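Local coordinates for protein dockerin type 1 (Clostridium thermocellum, PDB 4DH2) that binds a cellulosomal cohesin through its calcium-loaded type I dockerin domain, the part held here of a longer protein that is probably a glycoside hydrolase, at residues 45-50 / 57-62; 7-12 / 18-23; 25-28 / 34-37; 39-44 / 50-55. All blocks are in the same frame, centred on the assembly; numbering follows the deposited sequence.

Contact 1: residues 45-50 / 57-62; sequences DVNGDN and CNYLKR. With CA (calcium ion), chain I; SO4 (sulfate ion), chain K; SO4 (sulfate ion), chain J.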
loop_
_atom_site.group_PDB
_atom_site.type_symbol
_atom_site.label_atom_id
_atom_site.label_comp_id
_atom_site.label_asym_id
_atom_site.label_seq_id
_atom_site.Cartn_x
_atom_site.Cartn_y
_atom_site.Cartn_z
ATOM N N ASP B 45 22.206 4.641 2.481
ATOM C CA ASP B 45 22.718 3.352 2.941
ATOM C C ASP B 45 21.988 3.015 4.234
ATOM O O ASP B 45 22.454 3.367 5.325
ATOM C CB ASP B 45 24.216 3.417 3.221
ATOM C CG ASP B 45 24.739 2.173 3.909
ATOM O OD1 ASP B 45 24.153 1.102 3.723
ATOM O OD2 ASP B 45 25.745 2.262 4.663
ATOM N N VAL B 46 20.844 2.354 4.113
ATOM C CA VAL B 46 19.962 2.188 5.269
ATOM C C VAL B 46 20.318 0.981 6.126
ATOM O O VAL B 46 19.885 0.899 7.275
ATOM C CB VAL B 46 18.489 2.091 4.868
ATOM C CG1 VAL B 46 18.057 3.310 4.104
ATOM C CG2 VAL B 46 18.229 0.841 4.052
ATOM N N ASN B 47 21.085 0.044 5.580
ATOM C CA ASN B 47 21.515 -1.126 6.354
ATOM C C ASN B 47 22.920 -0.941 6.916
ATOM O O ASN B 47 23.390 -1.755 7.706
ATOM C CB ASN B 47 21.398 -2.439 5.567
ATOM C CG ASN B 47 22.376 -2.528 4.426
ATOM O OD1 ASN B 47 22.745 -1.522 3.870
ATOM N ND2 ASN B 47 22.764 -3.737 4.054
ATOM N N GLY B 48 23.579 0.133 6.498
ATOM C CA GLY B 48 24.852 0.527 7.072
ATOM C C GLY B 48 26.031 -0.342 6.669
ATOM O O GLY B 48 26.948 -0.529 7.461
ATOM N N ASP B 49 26.020 -0.874 5.447
ATOM C CA ASP B 49 27.162 -1.623 4.935
ATOM C C ASP B 49 28.069 -0.737 4.084
ATOM O O ASP B 49 28.990 -1.224 3.423
ATOM C CB ASP B 49 26.724 -2.864 4.142
ATOM C CG ASP B 49 25.831 -2.533 2.965
ATOM O OD1 ASP B 49 25.577 -1.339 2.733
ATOM O OD2 ASP B 49 25.391 -3.476 2.271
ATOM N N ASN B 50 27.816 0.567 4.140
ATOM C CA ASN B 50 28.585 1.563 3.408
ATOM C C ASN B 50 28.532 1.397 1.893
ATOM O O ASN B 50 29.433 1.811 1.159
ATOM C CB ASN B 50 30.033 1.578 3.872
ATOM C CG ASN B 50 30.531 2.968 4.108
ATOM O OD1 ASN B 50 29.771 3.844 4.538
ATOM N ND2 ASN B 50 31.807 3.200 3.816
ATOM N N CYS B 57 17.294 -0.511 -1.402
ATOM C CA CYS B 57 15.967 -0.370 -2.006
ATOM C C CYS B 57 14.999 -1.384 -1.409
ATOM O O CYS B 57 13.852 -1.065 -1.094
ATOM C CB CYS B 57 16.047 -0.591 -3.503
ATOM S SG CYS B 57 14.773 0.307 -4.386
ATOM N N ASN B 58 15.457 -2.626 -1.268
ATOM C CA ASN B 58 14.612 -3.657 -0.666
ATOM C C ASN B 58 14.247 -3.351 0.778
ATOM O O ASN B 58 13.129 -3.645 1.223
ATOM C CB ASN B 58 15.288 -5.013 -0.751
ATOM C CG ASN B 58 14.322 -6.140 -0.460
ATOM O OD1 ASN B 58 13.412 -6.398 -1.244
ATOM N ND2 ASN B 58 14.483 -6.778 0.678
ATOM N N TYR B 59 15.163 -2.744 1.536
ATOM C CA TYR B 59 14.844 -2.361 2.900
ATOM C C TYR B 59 13.786 -1.294 2.881
ATOM O O TYR B 59 12.887 -1.299 3.720
ATOM C CB TYR B 59 16.056 -1.859 3.693
ATOM C CG TYR B 59 16.783 -2.956 4.404
ATOM C CD1 TYR B 59 17.963 -3.467 3.898
ATOM C CD2 TYR B 59 16.276 -3.502 5.568
ATOM C CE1 TYR B 59 18.635 -4.497 4.538
ATOM C CE2 TYR B 59 16.927 -4.529 6.217
ATOM C CZ TYR B 59 18.108 -5.015 5.709
ATOM O OH TYR B 59 18.746 -6.036 6.365
ATOM N N LEU B 60 13.880 -0.361 1.940
ATOM C CA LEU B 60 12.828 0.651 1.835
ATOM C C LEU B 60 11.472 -0.003 1.549
ATOM O O LEU B 60 10.460 0.387 2.149
ATOM C CB LEU B 60 13.104 1.694 0.754
ATOM C CG LEU B 60 13.722 3.000 1.204
ATOM C CD1 LEU B 60 15.143 2.737 1.659
ATOM C CD2 LEU B 60 13.694 3.996 0.065
ATOM N N LYS B 61 11.454 -0.989 0.643
ATOM C CA LYS B 61 10.227 -1.704 0.309
ATOM C C LYS B 61 9.673 -2.345 1.571
ATOM O O LYS B 61 8.484 -2.199 1.864
ATOM C CB LYS B 61 10.487 -2.760 -0.765
ATOM C CG LYS B 61 9.299 -3.647 -1.113
ATOM C CD LYS B 61 9.645 -4.826 -2.039
ATOM C CE LYS B 61 9.777 -4.387 -3.496
ATOM N NZ LYS B 61 9.607 -5.494 -4.512
ATOM N N ARG B 62 10.523 -3.053 2.317
ATOM C CA ARG B 62 10.105 -3.697 3.582
ATOM C C ARG B 62 9.523 -2.709 4.592
ATOM O O ARG B 62 8.533 -2.992 5.296
ATOM C CB ARG B 62 11.284 -4.463 4.222
ATOM C CG ARG B 62 11.669 -5.728 3.490
ATOM C CD ARG B 62 12.871 -6.378 4.163
ATOM N NE ARG B 62 13.330 -7.549 3.454
ATOM C CZ ARG B 62 14.475 -8.178 3.717
ATOM N NH1 ARG B 62 15.281 -7.726 4.673
ATOM N NH2 ARG B 62 14.817 -9.258 3.021
HETATM CA CA CA I . 23.514 -0.375 1.985
HETATM S S SO4 K . 11.842 -9.782 1.187
HETATM O O1 SO4 K . 10.772 -10.220 0.296
HETATM O O2 SO4 K . 13.129 -10.172 0.607
HETATM O O3 SO4 K . 11.794 -8.328 1.319
HETATM O O4 SO4 K . 11.670 -10.384 2.514
HETATM S S SO4 J . 21.972 -7.049 5.175
HETATM O O1 SO4 J . 20.673 -7.515 4.703
HETATM O O2 SO4 J . 22.801 -6.809 3.995
HETATM O O3 SO4 J . 21.821 -5.847 5.987
HETATM O O4 SO4 J . 22.594 -8.068 6.025
HETATM O O HOH W 1 23.592 -2.308 0.745
#

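Contact 2: residues 7-12 / 18-23; sequences IGDVNA and ISDYVL. With CA (calcium ion), chain H.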
loop_
_atom_site.group_PDB
_atom_site.type_symbol
_atom_site.label_atom_id
_atom_site.label_comp_id
_atom_site.label_asym_id
_atom_site.label_seq_id
_atom_site.Cartn_x
_atom_site.Cartn_y
_atom_site.Cartn_z
ATOM N N ILE B 7 17.310 8.704 8.074
ATOM C CA ILE B 7 17.760 7.554 7.287
ATOM C C ILE B 7 16.628 7.050 6.401
ATOM O O ILE B 7 15.506 6.802 6.863
ATOM C CB ILE B 7 18.277 6.446 8.212
ATOM C CG1 ILE B 7 19.497 6.963 8.981
ATOM C CG2 ILE B 7 18.655 5.197 7.415
ATOM C CD1 ILE B 7 20.010 6.004 10.061
ATOM N N GLY B 8 16.907 6.949 5.107
ATOM C CA GLY B 8 15.877 6.544 4.169
ATOM C C GLY B 8 15.217 7.749 3.541
ATOM O O GLY B 8 14.521 7.613 2.547
ATOM N N ASP B 9 15.450 8.949 4.108
ATOM C CA ASP B 9 14.761 10.140 3.628
ATOM C C ASP B 9 15.623 10.847 2.591
ATOM O O ASP B 9 16.324 11.835 2.871
ATOM C CB ASP B 9 14.425 11.085 4.800
ATOM C CG ASP B 9 13.775 12.361 4.343
ATOM O OD1 ASP B 9 13.254 12.407 3.219
ATOM O OD2 ASP B 9 13.806 13.365 5.106
ATOM N N VAL B 10 15.603 10.305 1.381
ATOM C CA VAL B 10 16.543 10.726 0.371
ATOM C C VAL B 10 16.176 12.030 -0.332
ATOM O O VAL B 10 17.000 12.558 -1.050
ATOM C CB VAL B 10 16.805 9.608 -0.677
ATOM C CG1 VAL B 10 17.306 8.339 0.024
ATOM C CG2 VAL B 10 15.581 9.338 -1.518
ATOM N N ASN B 11 14.968 12.565 -0.118
ATOM C CA ASN B 11 14.655 13.905 -0.627
ATOM C C ASN B 11 14.578 14.944 0.491
ATOM O O ASN B 11 14.192 16.075 0.248
ATOM C CB ASN B 11 13.365 13.938 -1.456
ATOM C CG ASN B 11 12.142 13.425 -0.714
ATOM O OD1 ASN B 11 12.149 13.158 0.495
ATOM N ND2 ASN B 11 11.059 13.273 -1.465
ATOM N N ALA B 12 14.954 14.533 1.698
ATOM C CA ALA B 12 15.078 15.439 2.843
ATOM C C ALA B 12 13.787 16.218 3.089
ATOM O O ALA B 12 13.814 17.436 3.306
ATOM C CB ALA B 12 16.290 16.406 2.637
ATOM N N ILE B 18 6.767 6.789 -0.381
ATOM C CA ILE B 18 6.971 6.287 -1.723
ATOM C C ILE B 18 7.917 7.169 -2.536
ATOM O O ILE B 18 8.615 6.671 -3.406
ATOM C CB ILE B 18 5.648 6.152 -2.520
ATOM C CG1 ILE B 18 4.892 7.487 -2.496
ATOM C CG2 ILE B 18 4.827 5.009 -1.954
ATOM C CD1 ILE B 18 3.698 7.524 -3.353
ATOM N N SER B 19 7.929 8.484 -2.312
ATOM C CA SER B 19 8.837 9.298 -3.107
ATOM C C SER B 19 10.298 8.888 -2.894
ATOM O O SER B 19 11.112 8.924 -3.833
ATOM C CB SER B 19 8.646 10.796 -2.835
ATOM O OG SER B 19 7.360 11.199 -3.282
ATOM N N ASP B 20 10.662 8.546 -1.664
ATOM C CA ASP B 20 12.021 8.111 -1.399
ATOM C C ASP B 20 12.315 6.784 -2.074
ATOM O O ASP B 20 13.428 6.530 -2.528
ATOM C CB ASP B 20 12.232 7.983 0.090
ATOM C CG ASP B 20 11.959 9.295 0.798
ATOM O OD1 ASP B 20 12.754 10.235 0.642
ATOM O OD2 ASP B 20 10.906 9.372 1.446
ATOM N N TYR B 21 11.313 5.920 -2.121
ATOM C CA TYR B 21 11.457 4.632 -2.802
ATOM C C TYR B 21 11.683 4.798 -4.308
ATOM O O TYR B 21 12.588 4.181 -4.907
ATOM C CB TYR B 21 10.189 3.803 -2.564
ATOM C CG TYR B 21 10.226 2.377 -3.065
ATOM C CD1 TYR B 21 11.215 1.499 -2.656
ATOM C CD2 TYR B 21 9.230 1.902 -3.909
ATOM C CE1 TYR B 21 11.241 0.204 -3.106
ATOM C CE2 TYR B 21 9.250 0.593 -4.366
ATOM C CZ TYR B 21 10.267 -0.242 -3.950
ATOM O OH TYR B 21 10.311 -1.545 -4.380
ATOM N N VAL B 22 10.855 5.619 -4.938
ATOM C CA VAL B 22 11.000 5.885 -6.364
ATOM C C VAL B 22 12.349 6.534 -6.656
ATOM O O VAL B 22 13.059 6.124 -7.611
ATOM C CB VAL B 22 9.865 6.802 -6.851
ATOM C CG1 VAL B 22 10.085 7.199 -8.281
ATOM C CG2 VAL B 22 8.496 6.066 -6.703
ATOM N N LEU B 23 12.749 7.505 -5.824
ATOM C CA LEU B 23 14.053 8.141 -5.991
ATOM C C LEU B 23 15.220 7.151 -5.834
ATOM O O LEU B 23 16.190 7.182 -6.619
ATOM C CB LEU B 23 14.221 9.320 -5.035
ATOM C CG LEU B 23 13.411 10.578 -5.382
ATOM C CD1 LEU B 23 13.483 11.553 -4.224
ATOM C CD2 LEU B 23 13.878 11.247 -6.657
HETATM CA CA CA H . 11.315 11.679 2.025
HETATM O O HOH W 2 9.332 11.843 0.650
#

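Contact 3: residues 25-28 / 34-37; sequences KRYI and DFPA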
loop_
_atom_site.group_PDB
_atom_site.type_symbol
_atom_site.label_atom_id
_atom_site.label_comp_id
_atom_site.label_asym_id
_atom_site.label_seq_id
_atom_site.Cartn_x
_atom_site.Cartn_y
_atom_site.Cartn_z
ATOM N N LYS B 25 15.156 3.902 -6.406
ATOM C CA LYS B 25 15.139 3.098 -7.634
ATOM C C LYS B 25 15.762 3.828 -8.800
ATOM O O LYS B 25 16.593 3.241 -9.548
ATOM C CB LYS B 25 13.715 2.651 -7.988
ATOM C CG LYS B 25 13.258 1.398 -7.246
ATOM C CD LYS B 25 12.027 0.794 -7.931
ATOM C CE LYS B 25 11.393 -0.405 -7.179
ATOM N NZ LYS B 25 10.043 -0.877 -7.776
ATOM N N ARG B 26 15.371 5.083 -9.007
ATOM C CA ARG B 26 15.932 5.853 -10.121
ATOM C C ARG B 26 17.396 6.110 -9.928
ATOM O O ARG B 26 18.159 6.120 -10.874
ATOM C CB ARG B 26 15.191 7.184 -10.266
ATOM C CG ARG B 26 13.775 6.945 -10.748
ATOM C CD ARG B 26 12.983 8.262 -10.883
ATOM N NE ARG B 26 11.624 7.914 -11.246
ATOM C CZ ARG B 26 10.625 8.779 -11.359
ATOM N NH1 ARG B 26 10.860 10.065 -11.178
ATOM N NH2 ARG B 26 9.412 8.346 -11.662
ATOM N N TYR B 27 17.800 6.316 -8.688
ATOM C CA TYR B 27 19.196 6.566 -8.419
ATOM C C TYR B 27 20.051 5.334 -8.733
ATOM O O TYR B 27 21.088 5.468 -9.390
ATOM C CB TYR B 27 19.350 7.007 -6.971
ATOM C CG TYR B 27 20.764 7.125 -6.464
ATOM C CD1 TYR B 27 21.357 8.373 -6.301
ATOM C CD2 TYR B 27 21.462 6.004 -6.056
ATOM C CE1 TYR B 27 22.632 8.498 -5.795
ATOM C CE2 TYR B 27 22.752 6.112 -5.568
ATOM C CZ TYR B 27 23.338 7.364 -5.432
ATOM O OH TYR B 27 24.622 7.489 -4.910
ATOM N N ILE B 28 19.609 4.161 -8.303
ATOM C CA ILE B 28 20.381 2.931 -8.563
ATOM C C ILE B 28 20.401 2.630 -10.056
ATOM O O ILE B 28 21.390 2.105 -10.570
ATOM C CB ILE B 28 19.868 1.754 -7.738
ATOM C CG1 ILE B 28 20.097 2.031 -6.250
ATOM C CG2 ILE B 28 20.583 0.452 -8.130
ATOM C CD1 ILE B 28 19.235 1.165 -5.383
ATOM N N ASP B 34 21.966 11.826 -8.789
ATOM C CA ASP B 34 22.111 12.015 -7.355
ATOM C C ASP B 34 20.773 12.245 -6.643
ATOM O O ASP B 34 19.774 12.552 -7.283
ATOM C CB ASP B 34 23.041 13.192 -7.082
ATOM C CG ASP B 34 23.900 12.970 -5.867
ATOM O OD1 ASP B 34 23.473 12.197 -4.990
ATOM O OD2 ASP B 34 25.001 13.551 -5.797
ATOM N N PHE B 35 20.771 12.062 -5.327
ATOM C CA PHE B 35 19.590 12.341 -4.500
ATOM C C PHE B 35 19.438 13.833 -4.246
ATOM O O PHE B 35 20.425 14.571 -4.240
ATOM C CB PHE B 35 19.697 11.635 -3.151
ATOM C CG PHE B 35 19.548 10.155 -3.222
ATOM C CD1 PHE B 35 18.491 9.581 -3.894
ATOM C CD2 PHE B 35 20.458 9.336 -2.594
ATOM C CE1 PHE B 35 18.350 8.219 -3.944
ATOM C CE2 PHE B 35 20.325 7.971 -2.644
ATOM C CZ PHE B 35 19.277 7.411 -3.321
ATOM N N PRO B 36 18.195 14.291 -4.027
ATOM C CA PRO B 36 18.036 15.694 -3.621
ATOM C C PRO B 36 18.684 15.987 -2.261
ATOM O O PRO B 36 19.203 17.077 -2.040
ATOM C CB PRO B 36 16.518 15.869 -3.537
ATOM C CG PRO B 36 15.959 14.831 -4.482
ATOM C CD PRO B 36 16.913 13.659 -4.395
ATOM N N ALA B 37 18.655 15.024 -1.351
ATOM C CA ALA B 37 19.279 15.218 -0.049
ATOM C C ALA B 37 20.803 15.293 -0.202
ATOM O O ALA B 37 21.368 14.803 -1.191
ATOM C CB ALA B 37 18.884 14.097 0.908
#

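Contact 4: residues 39-44 / 50-55; sequences DDMWVG and NVINDI. With CA (calcium ion), chain I.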
loop_
_atom_site.group_PDB
_atom_site.type_symbol
_atom_site.label_atom_id
_atom_site.label_comp_id
_atom_site.label_asym_id
_atom_site.label_seq_id
_atom_site.Cartn_x
_atom_site.Cartn_y
_atom_site.Cartn_z
ATOM N N ASP B 39 23.759 14.174 1.900
ATOM C CA ASP B 39 24.731 13.120 2.158
ATOM C C ASP B 39 24.155 11.778 1.689
ATOM O O ASP B 39 23.465 11.107 2.454
ATOM C CB ASP B 39 25.034 13.075 3.663
ATOM C CG ASP B 39 26.200 12.145 4.009
ATOM O OD1 ASP B 39 26.522 11.229 3.212
ATOM O OD2 ASP B 39 26.789 12.326 5.097
ATOM N N ASP B 40 24.442 11.398 0.448
ATOM C CA ASP B 40 23.856 10.200 -0.150
ATOM C C ASP B 40 24.004 8.982 0.742
ATOM O O ASP B 40 23.061 8.214 0.940
ATOM C CB ASP B 40 24.526 9.888 -1.484
ATOM C CG ASP B 40 24.226 10.919 -2.534
ATOM O OD1 ASP B 40 23.262 11.692 -2.345
ATOM O OD2 ASP B 40 24.960 10.969 -3.546
ATOM N N MET B 41 25.213 8.784 1.243
ATOM C CA MET B 41 25.502 7.587 1.991
ATOM C C MET B 41 24.740 7.593 3.320
ATOM O O MET B 41 24.233 6.564 3.762
ATOM C CB MET B 41 27.005 7.456 2.198
ATOM C CG MET B 41 27.426 6.080 2.660
ATOM S SD MET B 41 27.174 4.714 1.479
ATOM C CE MET B 41 28.393 5.140 0.226
ATOM N N TRP B 42 24.630 8.744 3.968
ATOM C CA TRP B 42 23.929 8.756 5.243
ATOM C C TRP B 42 22.442 8.418 5.041
ATOM O O TRP B 42 21.895 7.532 5.707
ATOM C CB TRP B 42 24.071 10.096 5.962
ATOM C CG TRP B 42 23.279 10.056 7.199
ATOM C CD1 TRP B 42 22.101 10.685 7.431
ATOM C CD2 TRP B 42 23.565 9.280 8.374
ATOM N NE1 TRP B 42 21.638 10.372 8.685
ATOM C CE2 TRP B 42 22.518 9.511 9.286
ATOM C CE3 TRP B 42 24.610 8.425 8.744
ATOM C CZ2 TRP B 42 22.480 8.918 10.548
ATOM C CZ3 TRP B 42 24.574 7.835 10.001
ATOM C CH2 TRP B 42 23.515 8.088 10.887
ATOM N N VAL B 43 21.817 9.060 4.065
ATOM C CA VAL B 43 20.390 8.840 3.839
ATOM C C VAL B 43 20.086 7.569 3.060
ATOM O O VAL B 43 19.017 6.971 3.250
ATOM C CB VAL B 43 19.729 10.036 3.118
ATOM C CG1 VAL B 43 19.896 11.304 3.947
ATOM C CG2 VAL B 43 20.318 10.224 1.705
ATOM N N GLY B 44 20.977 7.166 2.158
ATOM C CA GLY B 44 20.664 6.068 1.250
ATOM C C GLY B 44 21.149 4.709 1.662
ATOM O O GLY B 44 20.603 3.711 1.190
ATOM N N ASN B 50 27.816 0.567 4.140
ATOM C CA ASN B 50 28.585 1.563 3.408
ATOM C C ASN B 50 28.532 1.397 1.893
ATOM O O ASN B 50 29.433 1.811 1.159
ATOM C CB ASN B 50 30.033 1.578 3.872
ATOM C CG ASN B 50 30.531 2.968 4.108
ATOM O OD1 ASN B 50 29.771 3.844 4.538
ATOM N ND2 ASN B 50 31.807 3.200 3.816
ATOM N N VAL B 51 27.448 0.802 1.434
ATOM C CA VAL B 51 27.151 0.693 0.005
ATOM C C VAL B 51 25.706 1.170 -0.177
ATOM O O VAL B 51 24.884 0.976 0.725
ATOM C CB VAL B 51 27.265 -0.737 -0.470
ATOM C CG1 VAL B 51 26.928 -0.828 -1.931
ATOM C CG2 VAL B 51 28.691 -1.264 -0.218
ATOM N N ILE B 52 25.413 1.823 -1.294
ATOM C CA ILE B 52 24.015 2.072 -1.679
ATOM C C ILE B 52 23.721 1.196 -2.876
ATOM O O ILE B 52 24.365 1.309 -3.929
ATOM C CB ILE B 52 23.739 3.520 -2.096
ATOM C CG1 ILE B 52 24.174 4.508 -1.019
ATOM C CG2 ILE B 52 22.237 3.694 -2.366
ATOM C CD1 ILE B 52 24.028 5.986 -1.458
ATOM N N ASN B 53 22.750 0.304 -2.728
ATOM C CA ASN B 53 22.389 -0.565 -3.836
ATOM C C ASN B 53 21.014 -1.193 -3.611
ATOM O O ASN B 53 20.257 -0.701 -2.790
ATOM C CB ASN B 53 23.460 -1.618 -4.080
ATOM C CG ASN B 53 23.640 -2.565 -2.936
ATOM O OD1 ASN B 53 22.837 -2.636 -1.993
ATOM N ND2 ASN B 53 24.729 -3.324 -3.004
ATOM N N ASP B 54 20.704 -2.246 -4.361
ATOM C CA ASP B 54 19.348 -2.760 -4.349
ATOM C C ASP B 54 18.968 -3.343 -2.973
ATOM O O ASP B 54 17.782 -3.453 -2.635
ATOM C CB ASP B 54 19.129 -3.706 -5.548
ATOM C CG ASP B 54 18.917 -2.914 -6.882
ATOM O OD1 ASP B 54 18.060 -1.983 -6.906
ATOM O OD2 ASP B 54 19.620 -3.178 -7.894
ATOM N N ILE B 55 19.949 -3.689 -2.150
ATOM C CA ILE B 55 19.636 -4.119 -0.793
ATOM C C ILE B 55 18.953 -3.000 -0.002
ATOM O O ILE B 55 18.007 -3.231 0.751
ATOM C CB ILE B 55 20.899 -4.570 -0.063
ATOM C CG1 ILE B 55 21.461 -5.813 -0.758
ATOM C CG2 ILE B 55 20.584 -4.846 1.417
ATOM C CD1 ILE B 55 22.883 -6.179 -0.310
HETATM CA CA CA I . 23.514 -0.375 1.985
HETATM O O HOH W 1 23.592 -2.308 0.745
#

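Contact 1: residues 45-50 / 57-62
Val-46 and Asn-47 meet Tyr-59 and Leu-60 where the second calcium loop lies against helix 54-64. The apolar part rests on Val-46. Its two methyls divide the work: CG2 lies 3.5 Å from Tyr-59 CB, and CG1 lies 3.8 Å from Leu-60 CD1. Val-46 and Tyr-59 run past each other in opposite directions, while Leu-60 crosses Val-46 at about a right angle. Asn-47 adds its CB, 3.6 Å from Tyr-59 CE1, reaching the ring obliquely.

The polar part belongs to the calcium ion. Asn-47 OD1 binds it at 2.3 Å, beside Asp-45 OD1 and Asp-49 OD1. Asn-47 has CG between its backbone N and carbonyl carbon (chi1 68°), which turns OD1 to the metal. ND2 of the same amide donates to Asp-49 OD2 from well above the carboxylate plane. A water bound to the metal also donates to Asp-49 OD2. Val-51 and Asp-56 complete the site, as in an EF-hand loop.

A sulfate, probably from the crystallisation liquor, spans the two segments. Asn-47 ND2 donates to its O3 at 3.0 Å, with an N-H...O angle of 164°. Tyr-59 OH lies 2.9 Å from sulfate O1.

Ile-7 and Phe-71 also pack on Val-46. Helix 18-28 covers another part of helix 54-64, with Tyr-21 and Met-24 touching Cys-57.

Contact 2: residues 7-12 / 18-23
Val-10 and Asp-20 bring the two backbones closest, with their CA atoms 5.5 Å apart. Residues 7-12 form an irregular stretch with a type I turn from Asp-9 to Ala-12. Residues 18-23 are the start of helix 18-28. Gly-8 has a positive phi (95°), and its O lies 3.4 Å from Asp-20 CB.

Asp-20 makes the largest single contribution. Its CG is anti to the carbonyl carbon (chi1 -58°), and the carboxylate reaches the loop and calcium. Both oxygens bind the ion, OD1 at 2.5 Å and OD2 at 2.4 Å. Asp-9 supplies OD1 alone, and its carboxylate plane stands 89° from that of Asp-20. Asn-11 is a further ligand of the same ion. Its backbone N makes a weak hydrogen bond to Asp-20 OD1. Beside the metal ligands, Val-10 CG2 packs on Leu-23 CB at 3.8 Å. Asn-11 CB touches Leu-23 CD1 at 3.7 Å.

Asp-13, Val-15 and a water complete the first calcium site. Gly-14 N donates to Asp-9 OD2, and Asn-17 N donates to Asp-20 OD2, so backbone groups position both acids. Leu-23 also packs on Leu-146 of the cohesin chain.

The chemistry is that of the first dockerin calcium loop. The divalent ion probably offsets the charge of the clustered carboxylates. By binding with both oxygens, Asp-20 ties the start of the helix to the loop through the ion, with the weak Asn-11 N bond as a direct link.

Contact 3: residues 25-28 / 34-37
Tyr-27 and Phe-35 form an offset aromatic stack between helix 18-28 and the linker that leads to helix 40-44 of this dockerin domain. The ring planes are nearly parallel, only 12° apart, and the centroids are 4.0 Å apart. Phe-35 lies over one face of Tyr-27, with CE2 above the ring centre. In return, Tyr-27 CD1 lies over the centre of the Phe-35 ring. The overlap is therefore mutual but displaced. The two side chains cross at about a right angle as they leave their backbones.

Tyr-27 has CG anti to its own N (chi1 172°), which carries the ring off the helix to meet the linker. Phe-35 comes from the other segment with its CG beside the backbone N (chi1 -71°), and the end of its ring reaches the helix.

Asp-34 lies beside the tyrosine at the ring edge. Its CA is 3.9 Å from Tyr-27 CD1, close to the ring plane. The two side chains run side by side and point the same way.

The stack joins a wider apolar cluster. Ile-52 packs on Tyr-27, while Val-10 and Met-24 pack on Phe-35. Asp-40 of helix 40-44 touches both aromatic residues.

The shortest approach is made at the base of the tyrosine, where its CB lies 3.4 Å from Phe-35 CE1.

Contact 4: residues 39-44 / 50-55
Asp-40, Met-41 and Gly-44 on one side meet Asn-50 and Ile-52 on the other. Asp-39 precedes them as the N-cap of helix 40-44. Its OD1 accepts from Trp-42 N at 3.2 Å, met from above the carboxylate plane.

Asp-40 offers backbone and CB to the tip of Ile-52. Ile-52 CD1 lies 3.4 Å from Asp-40 O and 3.9 Å from Asp-40 CB. Its CG1 is anti to the carbonyl carbon (chi1 -54°) and the chain then runs extended, bringing CD1 to the helix.

Met-41 lies against the loop backbone at Asn-50. Its chain bends at chi2 and chi3, laying the sulfur along the backbone. Met-41 SD is 3.6 Å from Asn-50 C and 3.9 Å from Ile-52 CG1. Met-41 CG lies 3.7 Å from Asn-50 OD1, where the two side chains cross at about a right angle.

Gly-44 closes the helix against the same isoleucine. It has no side chain, and its backbone faces Ile-52 directly. Its C lies near Ile-52 CG1, and its O lies 3.9 Å from Ile-52 CG2.

Next to Ile-52, Val-51 O binds the calcium ion at 2.3 Å. Asn-53 OD1 caps helix 54-64 through Ile-55 N and accepts from a calcium-bound water. The contact thus packs the short helix that leads into the second calcium loop against the middle of that loop. Met-24 and Tyr-27 of helix 18-28 also pack on Ile-52.

Contact 2 is buried, contacts 1 and 3 are partly buried, and contact 4 lies at the surface. Contacts 1 and 2 belong to different calcium sites. In contact 2 both segments supply ligands, whereas in contact 1 the ligands come from 45-50, and 57-62 adds packing. Contact 4 shares the second calcium ion, a water and Asn-50 with contact 1, and both use helix 54-64. Contacts 2 and 3 share helix 18-28, but contact 3 replaces metal binding with aromatic stacking. The two halves join where Leu-60 packs on Asp-20 and Tyr-21, and where Gly-8 and Val-43 make a probable backbone hydrogen bond.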